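Local coordinates for protein gamma-glutamyltranspeptidase (Ggt) (Helicobacter pylori 26695, PDB 5BPK) that probably cleaves the gamma-glutamyl bond of glutathione and related compounds and passes the glutamyl group to water or another acceptor, as an N-terminal nucleophile hydrolase, at residues 129-134 with 245-250; 235-240 with 251-256. All coordinates share one frame; numbering follows the deposited sequence.

Both contacts are built on helix 234-246, one at its C-terminal end and one on its N-terminal half. Contact 1, at the surface, brings the last turn of that helix and the glycine-containing exit loop against a loop distant in sequence; its chemistry is one aromatic face, one small apolar touch and two water bridges. Contact 2 is largely buried and local in sequence: the N-terminal half of the same helix packs on the start of helix 253-257 through aliphatic side chains, with a salt bridge at its solvent-side edge. The centres lie about 13 Å apart, and I250 and I251 carry the chain directly from one contact into the other.

Contact 1: residues 129-134 with 245-250; sequences DGYLAA and KKNGGI
The ring of Y131 receives N247 over one face, with water 2 at its edge, in the ring plane. N247 CB stands 3.5 Å from the ring centroid and 19° off the normal, a CH-pi contact displaced toward the rim, where CD1 and CE1 are its nearest ring atoms. The carboxamide continues over the same ring, its plane only 14° from that of the aromatic group, and N247 ND2 comes within 3.6 Å of Y131 CZ. Both polar ends are tied to D243: its carboxylate binds Y131 OH, which also bonds S192, and its carbonyl binds N247 ND2, so one residue helps fix both groups.

Beyond the ring, the Y131 side chain sits on the glycine main chain, CB 3.8 Å from G249 CA, where a beta carbon on G249 would collide with it. The backbones come closest at L132 CA and G249 CA, 4.4 Å apart. L132 CD1 then meets I250 CG2 at 3.8 Å. Two waters join the main chains: water 1 donates to Y131 O (2.8 Å) and accepts from I250 N (2.9 Å), while water 2 accepts from Y131 N and donates to N247 O. N247 is the first residue to leave helical angles, and G248 follows at positive phi, which favours glycine; this exit turn is what packs on 129-134.

Residues 129-134 belong to the loop between strand 97-102 and helix 139-150, whereas 245-250 run off the C-terminal end of helix 234-246. The contact joins that helix end to the loop near the surface, where S29 of the other protein chain also packs on Y131.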
loop_
_atom_site.group_PDB
_atom_site.type_symbol
_atom_site.label_atom_id
_atom_site.label_comp_id
_atom_site.label_asym_id
_atom_site.label_seq_id
_atom_site.Cartn_x
_atom_site.Cartn_y
_atom_site.Cartn_z
ATOM N N ASP A 129 7.561 -17.800 0.748
ATOM C CA ASP A 129 8.774 -17.932 -0.062
ATOM C C ASP A 129 8.471 -18.783 -1.294
ATOM O O ASP A 129 7.926 -19.891 -1.178
ATOM C CB ASP A 129 9.899 -18.628 0.733
ATOM C CG ASP A 129 10.406 -17.819 1.919
ATOM O OD1 ASP A 129 10.007 -16.642 2.096
ATOM O OD2 ASP A 129 11.229 -18.385 2.685
ATOM N N GLY A 130 8.854 -18.293 -2.469
ATOM C CA GLY A 130 8.791 -19.074 -3.696
ATOM C C GLY A 130 7.581 -18.863 -4.580
ATOM O O GLY A 130 6.816 -17.914 -4.403
ATOM N N TYR A 131 7.397 -19.790 -5.513
ATOM C CA TYR A 131 6.554 -19.581 -6.687
ATOM C C TYR A 131 5.049 -19.767 -6.441
ATOM O O TYR A 131 4.230 -19.121 -7.106
ATOM C CB TYR A 131 7.016 -20.488 -7.834
ATOM C CG TYR A 131 8.368 -20.122 -8.434
ATOM C CD1 TYR A 131 9.562 -20.355 -7.742
ATOM C CD2 TYR A 131 8.450 -19.543 -9.694
ATOM C CE1 TYR A 131 10.800 -20.029 -8.302
ATOM C CE2 TYR A 131 9.674 -19.202 -10.261
ATOM C CZ TYR A 131 10.849 -19.442 -9.557
ATOM O OH TYR A 131 12.065 -19.120 -10.118
ATOM N N LEU A 132 4.692 -20.628 -5.489
ATOM C CA LEU A 132 3.286 -20.868 -5.141
ATOM C C LEU A 132 2.692 -19.694 -4.344
ATOM O O LEU A 132 1.477 -19.532 -4.286
ATOM C CB LEU A 132 3.126 -22.167 -4.346
ATOM C CG LEU A 132 1.702 -22.733 -4.369
ATOM C CD1 LEU A 132 1.285 -23.088 -5.798
ATOM C CD2 LEU A 132 1.576 -23.955 -3.468
ATOM N N ALA A 133 3.561 -18.887 -3.739
ATOM C CA ALA A 133 3.143 -17.726 -2.947
ATOM C C ALA A 133 2.605 -16.583 -3.804
ATOM O O ALA A 133 2.059 -15.615 -3.260
ATOM C CB ALA A 133 4.309 -17.214 -2.107
ATOM N N ALA A 134 2.774 -16.672 -5.123
ATOM C CA ALA A 134 2.458 -15.544 -6.028
ATOM C C ALA A 134 1.043 -15.561 -6.590
ATOM O O ALA A 134 0.564 -16.592 -7.081
ATOM C CB ALA A 134 3.451 -15.499 -7.176
ATOM N N LYS A 245 6.285 -23.805 -13.898
ATOM C CA LYS A 245 6.257 -25.265 -14.052
ATOM C C LYS A 245 7.493 -25.928 -13.425
ATOM O O LYS A 245 7.387 -26.958 -12.769
ATOM C CB LYS A 245 6.128 -25.631 -15.533
ATOM C CG LYS A 245 5.914 -27.123 -15.810
ATOM N N LYS A 246 8.654 -25.307 -13.620
ATOM C CA LYS A 246 9.939 -25.814 -13.118
ATOM C C LYS A 246 10.069 -25.815 -11.593
ATOM O O LYS A 246 10.766 -26.660 -11.028
ATOM C CB LYS A 246 11.067 -24.972 -13.733
ATOM C CG LYS A 246 12.485 -25.415 -13.419
ATOM C CD LYS A 246 13.491 -24.498 -14.103
ATOM C CE LYS A 246 14.927 -24.900 -13.787
ATOM N NZ LYS A 246 15.889 -23.781 -14.008
ATOM N N ASN A 247 9.384 -24.887 -10.926
ATOM C CA ASN A 247 9.631 -24.594 -9.522
ATOM C C ASN A 247 8.397 -24.704 -8.622
ATOM O O ASN A 247 8.341 -24.089 -7.558
ATOM C CB ASN A 247 10.244 -23.198 -9.421
ATOM C CG ASN A 247 11.661 -23.158 -9.937
ATOM O OD1 ASN A 247 12.575 -23.696 -9.306
ATOM N ND2 ASN A 247 11.858 -22.526 -11.092
ATOM N N GLY A 248 7.408 -25.473 -9.058
ATOM C CA GLY A 248 6.274 -25.815 -8.206
ATOM C C GLY A 248 5.213 -24.734 -8.081
ATOM O O GLY A 248 4.404 -24.761 -7.154
ATOM N N GLY A 249 5.215 -23.787 -9.010
ATOM C CA GLY A 249 4.193 -22.745 -9.058
ATOM C C GLY A 249 3.071 -23.139 -9.994
ATOM O O GLY A 249 3.163 -24.156 -10.687
ATOM N N ILE A 250 2.034 -22.306 -10.064
ATOM C CA ILE A 250 0.842 -22.637 -10.841
ATOM C C ILE A 250 0.366 -21.577 -11.850
ATOM O O ILE A 250 -0.612 -21.800 -12.565
ATOM C CB ILE A 250 -0.342 -23.031 -9.911
ATOM C CG1 ILE A 250 -0.698 -21.906 -8.937
ATOM C CG2 ILE A 250 -0.019 -24.308 -9.137
ATOM C CD1 ILE A 250 -2.049 -22.126 -8.245
HETATM O O HOH W 1 1.950 -19.942 -8.422
HETATM O O HOH W 2 8.857 -22.391 -4.928
#

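Contact 2: residues 235-240 with 251-256; sequences QVAELI and ITKEDL
L256 CD1 lies at the apolar centre, meeting A237 and I240 on successive turns of one helix. The methyl is 3.7 Å from A237 CA and 3.8 Å from I240 CD1, so it touches the helix backbone at the small alanine as well as a side-chain end. The second branch, L256 CD2, also comes to 4.0 Å from I240 CD1. On its other branch I240 uses CG2 to meet I251 CG2 at 4.1 Å, extending the hydrophobic contact to the residue before the N-cap.

Outward from this centre, K253 lays its aliphatic chain beside the helix, with CG 3.8 Å from A237 O. Its chain bends at chi3 (-77°), and the ammonium ends at E238: K253 NZ lies 2.9 Å from both E238 OE1 and E238 OE2, each oxygen using its syn lone pair. This two-pronged salt bridge grips the lysine nitrogen symmetrically at the solvent-side edge. On the side turned away from helix 234-246, T252 and D255 form a capping box at the start of the second helix. T252 N gives D255 OD2 a bond of 3.1 Å, on the anti lone pair, and D255 N returns one to T252 OG1 of 3.3 Å; E254 N adds a weak bond to the same hydroxyl.

The contact thus seats the start of helix 253-257 against the N-terminal half of helix 234-246. Helix 229-232 adds F231 against I240 and Y232 against L256, and D255 reaches the loop bearing L108 through that residue's backbone N.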
loop_
_atom_site.group_PDB
_atom_site.type_symbol
_atom_site.label_atom_id
_atom_site.label_comp_id
_atom_site.label_asym_id
_atom_site.label_seq_id
_atom_site.Cartn_x
_atom_site.Cartn_y
_atom_site.Cartn_z
ATOM N N GLN A 235 6.826 -13.753 -25.337
ATOM C CA GLN A 235 8.027 -14.339 -24.715
ATOM C C GLN A 235 8.052 -14.221 -23.192
ATOM O O GLN A 235 8.437 -15.162 -22.514
ATOM C CB GLN A 235 9.300 -13.702 -25.282
ATOM C CG GLN A 235 9.657 -14.164 -26.688
ATOM C CD GLN A 235 10.710 -13.293 -27.346
ATOM O OE1 GLN A 235 11.694 -12.897 -26.716
ATOM N NE2 GLN A 235 10.514 -12.995 -28.626
ATOM N N VAL A 236 7.663 -13.067 -22.653
ATOM C CA VAL A 236 7.669 -12.901 -21.198
ATOM C C VAL A 236 6.656 -13.847 -20.534
ATOM O O VAL A 236 6.964 -14.465 -19.514
ATOM C CB VAL A 236 7.411 -11.439 -20.774
ATOM C CG1 VAL A 236 7.310 -11.341 -19.239
ATOM C CG2 VAL A 236 8.515 -10.513 -21.308
ATOM N N ALA A 237 5.463 -13.983 -21.120
ATOM C CA ALA A 237 4.453 -14.893 -20.571
ATOM C C ALA A 237 4.972 -16.330 -20.620
ATOM O O ALA A 237 4.734 -17.107 -19.710
ATOM C CB ALA A 237 3.133 -14.775 -21.322
ATOM N N GLU A 238 5.710 -16.646 -21.682
ATOM C CA GLU A 238 6.342 -17.953 -21.831
ATOM C C GLU A 238 7.373 -18.207 -20.713
ATOM O O GLU A 238 7.407 -19.287 -20.123
ATOM C CB GLU A 238 6.996 -18.080 -23.216
ATOM C CG GLU A 238 7.152 -19.516 -23.700
ATOM C CD GLU A 238 5.815 -20.156 -24.090
ATOM O OE1 GLU A 238 5.068 -19.554 -24.895
ATOM O OE2 GLU A 238 5.513 -21.258 -23.590
ATOM N N LEU A 239 8.202 -17.210 -20.420
ATOM C CA LEU A 239 9.183 -17.316 -19.334
ATOM C C LEU A 239 8.510 -17.516 -17.977
ATOM O O LEU A 239 9.006 -18.263 -17.139
ATOM C CB LEU A 239 10.068 -16.060 -19.262
ATOM C CG LEU A 239 11.046 -15.802 -20.408
ATOM C CD1 LEU A 239 11.692 -14.433 -20.256
ATOM C CD2 LEU A 239 12.111 -16.896 -20.433
ATOM N N ILE A 240 7.378 -16.843 -17.764
ATOM C CA ILE A 240 6.674 -16.966 -16.490
ATOM C C ILE A 240 6.132 -18.394 -16.341
ATOM O O ILE A 240 6.375 -19.048 -15.335
ATOM C CB ILE A 240 5.537 -15.911 -16.345
ATOM C CG1 ILE A 240 6.140 -14.508 -16.292
ATOM C CG2 ILE A 240 4.708 -16.171 -15.083
ATOM C CD1 ILE A 240 5.124 -13.392 -16.447
ATOM N N ILE A 251 1.053 -20.442 -11.936
ATOM C CA ILE A 251 0.658 -19.403 -12.887
ATOM C C ILE A 251 1.032 -19.831 -14.303
ATOM O O ILE A 251 2.148 -20.295 -14.552
ATOM C CB ILE A 251 1.279 -18.036 -12.555
ATOM C CG1 ILE A 251 0.735 -17.548 -11.213
ATOM C CG2 ILE A 251 0.968 -17.010 -13.664
ATOM C CD1 ILE A 251 1.463 -16.356 -10.650
ATOM N N THR A 252 0.069 -19.687 -15.206
ATOM C CA THR A 252 0.201 -20.120 -16.587
ATOM C C THR A 252 -0.041 -18.968 -17.559
ATOM O O THR A 252 -0.486 -17.882 -17.176
ATOM C CB THR A 252 -0.846 -21.204 -16.908
ATOM O OG1 THR A 252 -2.161 -20.647 -16.800
ATOM C CG2 THR A 252 -0.709 -22.398 -15.974
ATOM N N LYS A 253 0.211 -19.226 -18.837
ATOM C CA LYS A 253 -0.127 -18.266 -19.882
ATOM C C LYS A 253 -1.622 -17.910 -19.878
ATOM O O LYS A 253 -1.989 -16.790 -20.227
ATOM C CB LYS A 253 0.299 -18.788 -21.260
ATOM C CG LYS A 253 1.796 -18.713 -21.489
ATOM C CD LYS A 253 2.177 -19.173 -22.889
ATOM C CE LYS A 253 2.141 -20.686 -23.011
ATOM N NZ LYS A 253 2.713 -21.149 -24.314
ATOM N N GLU A 254 -2.474 -18.858 -19.492
ATOM C CA GLU A 254 -3.912 -18.610 -19.422
ATOM C C GLU A 254 -4.242 -17.602 -18.315
ATOM O O GLU A 254 -5.073 -16.706 -18.511
ATOM C CB GLU A 254 -4.705 -19.900 -19.204
ATOM C CG GLU A 254 -6.218 -19.707 -19.391
ATOM C CD GLU A 254 -7.039 -20.968 -19.155
ATOM O OE1 GLU A 254 -6.455 -22.030 -18.834
ATOM O OE2 GLU A 254 -8.280 -20.885 -19.286
ATOM N N ASP A 255 -3.579 -17.735 -17.171
ATOM C CA ASP A 255 -3.738 -16.762 -16.085
ATOM C C ASP A 255 -3.362 -15.365 -16.561
ATOM O O ASP A 255 -4.078 -14.395 -16.324
ATOM C CB ASP A 255 -2.858 -17.120 -14.888
ATOM C CG ASP A 255 -3.404 -18.262 -14.063
ATOM O OD1 ASP A 255 -4.552 -18.171 -13.601
ATOM O OD2 ASP A 255 -2.668 -19.240 -13.840
ATOM N N LEU A 256 -2.228 -15.270 -17.242
ATOM C CA LEU A 256 -1.687 -13.978 -17.642
ATOM C C LEU A 256 -2.587 -13.329 -18.693
ATOM O O LEU A 256 -2.901 -12.144 -18.589
ATOM C CB LEU A 256 -0.246 -14.118 -18.143
ATOM C CG LEU A 256 0.773 -14.547 -17.077
ATOM C CD1 LEU A 256 2.034 -15.111 -17.725
ATOM C CD2 LEU A 256 1.122 -13.442 -16.086
#